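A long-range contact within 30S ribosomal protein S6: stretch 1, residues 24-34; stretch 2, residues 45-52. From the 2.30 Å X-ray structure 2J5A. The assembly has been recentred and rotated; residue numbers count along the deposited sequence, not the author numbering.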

ATOM      1  N   GLU A  24      -3.162  12.828  -9.488  1.00 45.15           N
ATOM      2  CA  GLU A  24      -3.933  12.358  -8.341  1.00 45.08           C
ATOM      3  C   GLU A  24      -3.431  10.996  -7.802  1.00 44.63           C
ATOM      4  O   GLU A  24      -3.344  10.801  -6.591  1.00 44.00           O
ATOM      5  CB  GLU A  24      -5.421  12.272  -8.702  1.00 45.07           C
ATOM      6  CG  GLU A  24      -6.074  13.657  -8.845  1.00 46.61           C
ATOM      7  CD  GLU A  24      -7.479  13.618  -9.402  1.00 47.57           C
ATOM      8  OE1 GLU A  24      -7.754  12.888 -10.368  1.00 48.41           O
ATOM      9  OE2 GLU A  24      -8.335  14.346  -8.878  1.00 52.46           O
ATOM     10  N   MET A  25      -3.102  10.077  -8.712  1.00 43.96           N
ATOM     11  CA  MET A  25      -2.580   8.770  -8.348  1.00 43.57           C
ATOM     12  C   MET A  25      -1.274   8.893  -7.580  1.00 43.70           C
ATOM     13  O   MET A  25      -1.121   8.294  -6.524  1.00 42.79           O
ATOM     14  CB  MET A  25      -2.389   7.893  -9.586  1.00 43.18           C
ATOM     15  CG  MET A  25      -3.698   7.369 -10.151  1.00 42.23           C
ATOM     16  SD  MET A  25      -3.543   6.748 -11.836  1.00 41.26           S
ATOM     17  CE  MET A  25      -5.216   6.229 -12.169  1.00 33.89           C
ATOM     18  N   LYS A  26      -0.343   9.687  -8.096  1.00 44.32           N
ATOM     19  CA  LYS A  26       0.938   9.877  -7.415  1.00 44.88           C
ATOM     20  C   LYS A  26       0.754  10.532  -6.045  1.00 44.39           C
ATOM     21  O   LYS A  26       1.417  10.162  -5.097  1.00 44.33           O
ATOM     22  CB  LYS A  26       1.902  10.693  -8.280  1.00 45.84           C
ATOM     23  CG  LYS A  26       2.492   9.940  -9.476  1.00 48.10           C
ATOM     24  CD  LYS A  26       3.549   8.948  -9.010  1.00 51.36           C
ATOM     25  CE  LYS A  26       4.662   8.780 -10.036  1.00 53.23           C
ATOM     26  NZ  LYS A  26       5.551   7.634  -9.668  1.00 54.43           N
ATOM     27  N   LYS A  27      -0.156  11.492  -5.951  1.00 44.16           N
ATOM     28  CA  LYS A  27      -0.502  12.145  -4.683  1.00 44.28           C
ATOM     29  C   LYS A  27      -1.070  11.138  -3.668  1.00 43.15           C
ATOM     30  O   LYS A  27      -0.644  11.107  -2.518  1.00 42.48           O
ATOM     31  CB  LYS A  27      -1.508  13.277  -4.949  1.00 44.73           C
ATOM     32  CG  LYS A  27      -1.921  14.107  -3.721  1.00 48.04           C
ATOM     33  CD  LYS A  27      -0.885  15.141  -3.328  1.00 51.78           C
ATOM     34  CE  LYS A  27      -1.118  15.664  -1.885  1.00 54.50           C
ATOM     35  NZ  LYS A  27      -0.518  17.044  -1.664  1.00 55.62           N
ATOM     36  N   LYS A  28      -2.032  10.330  -4.107  1.00 42.34           N
ATOM     37  CA  LYS A  28      -2.536   9.203  -3.321  1.00 42.44           C
ATOM     38  C   LYS A  28      -1.418   8.326  -2.731  1.00 41.55           C
ATOM     39  O   LYS A  28      -1.418   8.035  -1.548  1.00 40.79           O
ATOM     40  CB  LYS A  28      -3.452   8.333  -4.167  1.00 42.67           C
ATOM     41  CG  LYS A  28      -4.182   7.265  -3.369  1.00 44.95           C
ATOM     42  CD  LYS A  28      -5.664   7.533  -3.234  1.00 48.29           C
ATOM     43  CE  LYS A  28      -5.990   8.485  -2.097  1.00 50.07           C
ATOM     44  NZ  LYS A  28      -7.490   8.660  -2.021  1.00 50.12           N
ATOM     45  N   PHE A  29      -0.468   7.928  -3.556  1.00 41.34           N
ATOM     46  CA  PHE A  29       0.680   7.163  -3.085  1.00 41.48           C
ATOM     47  C   PHE A  29       1.470   7.879  -1.986  1.00 41.38           C
ATOM     48  O   PHE A  29       1.809   7.266  -0.967  1.00 41.02           O
ATOM     49  CB  PHE A  29       1.601   6.844  -4.254  1.00 41.64           C
ATOM     50  CG  PHE A  29       2.660   5.824  -3.953  1.00 42.90           C
ATOM     51  CD1 PHE A  29       2.470   4.833  -2.980  1.00 44.48           C
ATOM     52  CD2 PHE A  29       3.819   5.804  -4.689  1.00 43.32           C
ATOM     53  CE1 PHE A  29       3.427   3.889  -2.740  1.00 44.05           C
ATOM     54  CE2 PHE A  29       4.774   4.833  -4.464  1.00 44.75           C
ATOM     55  CZ  PHE A  29       4.578   3.883  -3.487  1.00 44.48           C
ATOM     56  N   GLU A  30       1.772   9.164  -2.195  1.00 41.16           N
ATOM     57  CA  GLU A  30       2.466   9.965  -1.181  1.00 41.57           C
ATOM     58  C   GLU A  30       1.643  10.045   0.101  1.00 40.86           C
ATOM     59  O   GLU A  30       2.184  10.000   1.191  1.00 40.93           O
ATOM     60  CB  GLU A  30       2.781  11.391  -1.681  1.00 41.89           C
ATOM     61  CG  GLU A  30       3.797  11.490  -2.841  1.00 43.83           C
ATOM     62  CD  GLU A  30       5.081  10.697  -2.628  1.00 47.02           C
ATOM     63  OE1 GLU A  30       5.655  10.774  -1.509  1.00 51.70           O
ATOM     64  OE2 GLU A  30       5.527   9.992  -3.578  1.00 46.60           O
ATOM     65  N   GLN A  31       0.336  10.170  -0.044  1.00 40.79           N
ATOM     66  CA  GLN A  31      -0.566  10.209   1.097  1.00 41.27           C
ATOM     67  C   GLN A  31      -0.606   8.910   1.897  1.00 40.52           C
ATOM     68  O   GLN A  31      -0.727   8.950   3.116  1.00 41.12           O
ATOM     69  CB  GLN A  31      -1.978  10.587   0.646  1.00 41.88           C
ATOM     70  CG  GLN A  31      -2.106  12.097   0.411  1.00 45.22           C
ATOM     71  CD  GLN A  31      -3.412  12.519  -0.247  1.00 48.49           C
ATOM     72  OE1 GLN A  31      -4.357  11.719  -0.406  1.00 50.31           O
ATOM     73  NE2 GLN A  31      -3.470  13.800  -0.642  1.00 50.60           N
ATOM     74  N   VAL A  32      -0.512   7.772   1.218  1.00 39.42           N
ATOM     75  CA  VAL A  32      -0.457   6.495   1.894  1.00 38.41           C
ATOM     76  C   VAL A  32       0.858   6.364   2.662  1.00 38.41           C
ATOM     77  O   VAL A  32       0.866   5.957   3.819  1.00 36.60           O
ATOM     78  CB  VAL A  32      -0.658   5.338   0.919  1.00 37.98           C
ATOM     79  CG1 VAL A  32      -0.354   3.966   1.612  1.00 36.19           C
ATOM     80  CG2 VAL A  32      -2.089   5.406   0.351  1.00 37.83           C
ATOM     81  N   LYS A  33       1.953   6.736   2.012  1.00 39.68           N
ATOM     82  CA  LYS A  33       3.275   6.715   2.639  1.00 41.19           C
ATOM     83  C   LYS A  33       3.349   7.610   3.865  1.00 42.25           C
ATOM     84  O   LYS A  33       3.989   7.268   4.839  1.00 41.94           O
ATOM     85  CB  LYS A  33       4.365   7.110   1.628  1.00 41.23           C
ATOM     86  CG  LYS A  33       5.068   5.912   1.006  1.00 42.70           C
ATOM     87  CD  LYS A  33       5.331   6.078  -0.457  1.00 44.92           C
ATOM     88  CE  LYS A  33       6.220   7.258  -0.755  1.00 46.65           C
ATOM     89  NZ  LYS A  33       5.858   7.870  -2.053  1.00 47.04           N
ATOM     90  N   GLU A  34       2.689   8.759   3.816  1.00 44.06           N
ATOM     91  CA  GLU A  34       2.779   9.713   4.915  1.00 45.21           C
ATOM     92  C   GLU A  34       1.906   9.214   6.057  1.00 45.44           C
ATOM     93  O   GLU A  34       2.252   9.387   7.217  1.00 46.42           O
ATOM     94  CB  GLU A  34       2.358  11.117   4.445  1.00 46.18           C
ATOM     95  CG  GLU A  34       3.165  12.284   5.030  1.00 49.01           C
ATOM     96  CD  GLU A  34       4.662  12.038   5.009  1.00 52.68           C
ATOM     97  OE1 GLU A  34       5.184  11.646   3.932  1.00 54.62           O
ATOM     98  OE2 GLU A  34       5.299  12.211   6.081  1.00 53.72           O
ATOM     99  N   TYR A  45      10.923   0.643   1.018  1.00 42.52           N
ATOM    100  CA  TYR A  45      10.922   0.304  -0.387  1.00 42.04           C
ATOM    101  C   TYR A  45       9.568   0.627  -1.001  1.00 41.94           C
ATOM    102  O   TYR A  45       8.548   0.678  -0.298  1.00 41.56           O
ATOM    103  CB  TYR A  45      11.235  -1.181  -0.550  1.00 42.28           C
ATOM    104  CG  TYR A  45      11.332  -1.635  -1.975  1.00 41.86           C
ATOM    105  CD1 TYR A  45      12.428  -1.297  -2.761  1.00 42.07           C
ATOM    106  CD2 TYR A  45      10.318  -2.373  -2.549  1.00 41.74           C
ATOM    107  CE1 TYR A  45      12.513  -1.714  -4.071  1.00 41.81           C
ATOM    108  CE2 TYR A  45      10.394  -2.795  -3.854  1.00 41.85           C
ATOM    109  CZ  TYR A  45      11.491  -2.471  -4.608  1.00 42.71           C
ATOM    110  OH  TYR A  45      11.550  -2.909  -5.910  1.00 44.76           O
ATOM    111  N   GLU A  46       9.575   0.866  -2.307  1.00 41.58           N
ATOM    112  CA  GLU A  46       8.376   1.217  -3.027  1.00 41.82           C
ATOM    113  C   GLU A  46       8.523   0.934  -4.506  1.00 41.18           C
ATOM    114  O   GLU A  46       9.606   1.092  -5.057  1.00 41.68           O
ATOM    115  CB  GLU A  46       8.006   2.686  -2.774  1.00 42.08           C
ATOM    116  CG  GLU A  46       8.884   3.744  -3.439  1.00 45.13           C
ATOM    117  CD  GLU A  46       8.600   5.149  -2.894  1.00 46.95           C
ATOM    118  OE1 GLU A  46       9.142   5.493  -1.826  1.00 49.93           O
ATOM    119  OE2 GLU A  46       7.813   5.896  -3.510  1.00 48.51           O
ATOM    120  N   GLU A  47       7.424   0.488  -5.124  1.00 40.27           N
ATOM    121  CA  GLU A  47       7.331   0.218  -6.560  1.00 39.03           C
ATOM    122  C   GLU A  47       6.021   0.836  -7.091  1.00 37.83           C
ATOM    123  O   GLU A  47       4.960   0.735  -6.448  1.00 36.31           O
ATOM    124  CB  GLU A  47       7.323  -1.305  -6.827  1.00 39.24           C
ATOM    125  CG  GLU A  47       8.706  -1.948  -6.961  1.00 41.18           C
ATOM    126  CD  GLU A  47       8.712  -3.470  -6.882  1.00 44.55           C
ATOM    127  OE1 GLU A  47       7.652  -4.116  -6.661  1.00 46.64           O
ATOM    128  OE2 GLU A  47       9.818  -4.042  -7.025  1.00 47.70           O
ATOM    129  N   ASP A  48       6.110   1.451  -8.269  1.00 36.52           N
ATOM    130  CA  ASP A  48       4.959   1.857  -9.037  1.00 36.18           C
ATOM    131  C   ASP A  48       4.801   0.846 -10.148  1.00 36.12           C
ATOM    132  O   ASP A  48       5.713   0.646 -10.930  1.00 36.54           O
ATOM    133  CB  ASP A  48       5.189   3.233  -9.623  1.00 36.49           C
ATOM    134  CG  ASP A  48       3.963   3.809 -10.288  1.00 36.20           C
ATOM    135  OD1 ASP A  48       3.034   3.060 -10.687  1.00 35.39           O
ATOM    136  OD2 ASP A  48       3.956   5.044 -10.420  1.00 37.92           O
ATOM    137  N   TRP A  49       3.655   0.188 -10.203  1.00 35.82           N
ATOM    138  CA  TRP A  49       3.413  -0.853 -11.181  1.00 35.45           C
ATOM    139  C   TRP A  49       2.552  -0.340 -12.320  1.00 36.06           C
ATOM    140  O   TRP A  49       2.215  -1.098 -13.221  1.00 36.48           O
ATOM    141  CB  TRP A  49       2.766  -2.078 -10.501  1.00 35.06           C
ATOM    142  CG  TRP A  49       3.793  -2.886  -9.835  1.00 33.90           C
ATOM    143  CD1 TRP A  49       4.313  -2.687  -8.587  1.00 33.42           C
ATOM    144  CD2 TRP A  49       4.510  -3.987 -10.397  1.00 33.78           C
ATOM    145  NE1 TRP A  49       5.300  -3.595  -8.337  1.00 31.63           N
ATOM    146  CE2 TRP A  49       5.443  -4.412  -9.429  1.00 32.17           C
ATOM    147  CE3 TRP A  49       4.463  -4.652 -11.631  1.00 33.86           C
ATOM    148  CZ2 TRP A  49       6.305  -5.475  -9.643  1.00 32.44           C
ATOM    149  CZ3 TRP A  49       5.324  -5.702 -11.843  1.00 33.57           C
ATOM    150  CH2 TRP A  49       6.232  -6.106 -10.853  1.00 33.60           C
ATOM    151  N   GLY A  50       2.193   0.946 -12.286  1.00 36.25           N
ATOM    152  CA  GLY A  50       1.387   1.523 -13.337  1.00 36.30           C
ATOM    153  C   GLY A  50       0.023   0.897 -13.505  1.00 37.07           C
ATOM    154  O   GLY A  50      -0.493   0.211 -12.611  1.00 36.45           O
ATOM    155  N   MET A  51      -0.578   1.159 -14.664  1.00 38.31           N
ATOM    156  CA  MET A  51      -1.931   0.690 -14.969  1.00 39.73           C
ATOM    157  C   MET A  51      -1.891  -0.788 -15.302  1.00 41.15           C
ATOM    158  O   MET A  51      -1.045  -1.232 -16.091  1.00 41.67           O
ATOM    159  CB  MET A  51      -2.531   1.477 -16.147  1.00 39.86           C
ATOM    160  CG  MET A  51      -2.608   2.983 -15.934  1.00 39.63           C
ATOM    161  SD  MET A  51      -3.498   3.482 -14.420  1.00 39.98           S
ATOM    162  CE  MET A  51      -5.127   2.781 -14.668  1.00 36.26           C
ATOM    163  N   ARG A  52      -2.777  -1.553 -14.681  1.00 42.91           N
ATOM    164  CA  ARG A  52      -2.855  -2.984 -14.912  1.00 44.90           C
ATOM    165  C   ARG A  52      -4.290  -3.396 -15.120  1.00 46.83           C
ATOM    166  O   ARG A  52      -5.190  -2.862 -14.481  1.00 47.37           O
ATOM    167  CB  ARG A  52      -2.305  -3.767 -13.730  1.00 44.79           C
ATOM    168  CG  ARG A  52      -0.826  -3.673 -13.584  1.00 45.65           C
ATOM    169  CD  ARG A  52      -0.347  -4.364 -12.320  1.00 47.47           C
ATOM    170  NE  ARG A  52      -0.361  -5.824 -12.424  1.00 49.04           N
ATOM    171  CZ  ARG A  52       0.560  -6.544 -13.057  1.00 51.32           C
ATOM    172  NH1 ARG A  52       1.584  -5.949 -13.677  1.00 51.64           N
ATOM    173  NH2 ARG A  52       0.461  -7.872 -13.082  1.00 52.41           N
TER
HETATM  174  O   HOH W   1       6.197   6.292 -11.949  1.00 59.83           O

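The strand formed by residues 45-52 lies against the helix of residues 24-34 with their N-to-C directions nearly antiparallel, at 155°. A walk up the strand is therefore a walk down the helix, from K33 through F29 to M25. The axes come no nearer than 11.4 Å, so the gap is bridged mainly by side chains, and the buried surface is a modest 288 Å².

Y45, the first residue of this stretch, is out of reach of the helix. OH of Y45 instead makes a very short hydrogen bond, 2.4 Å, to OE2 of E47, two residues on.

E46 is the first residue to engage the helix, and its CA-to-CB bond points toward it. A long acidic side chain suits this place because a lysine stands across from it: NZ of K33 donates a hydrogen bond to OE2 of E46 at 3.1 Å, within a salt bridge. NZ of K33 also forms a salt bridge with OE2 of E30 at 2.6 Å, one helical turn back, so a single lysine joins a helix carboxylate to a strand carboxylate. Because K33 is buried, this pairing of charges matters all the more. OE2 of E46 also sits 3.4 Å from CE2 of F29, approaching the ring obliquely.

E47 follows the alternation of a strand and turns its CA-to-CB bond away. There its carboxylate serves the strand itself: besides the bond from Y45, OE1 of E47 accepts a hydrogen bond of 2.9 Å from NE1 of W49. Only its backbone meets the helix, with O of E47 4.3 Å from CZ of F29. The large, flat F29 is thus long enough to span from the helix to the strand backbone.

The CA-to-CB bonds of D48 and K26 both point sideways, but the end of each side chain comes nearer to the opposing stretch. The two meet in a salt bridge, with NZ of K26 donating a hydrogen bond to OD2 of D48 at 3.1 Å. Water 1 reinforces it, accepting from K26 NZ at 2.7 Å and donating to D48 OD2 at 3.0 Å. The flexible lysine supplies most of the reach, so the short aspartate suffices. The other oxygen, OD1 of D48, takes a 2.8 Å hydrogen bond from N of G50.

W49 does not touch the helix. G50 has a phi of 61°, a value that by itself favours glycine.

M51 closes the contact: SD of M51 lies 3.9 Å from CE of M25, an apolar meeting of two unbranched, pliable side chains. R52 remains beyond reach.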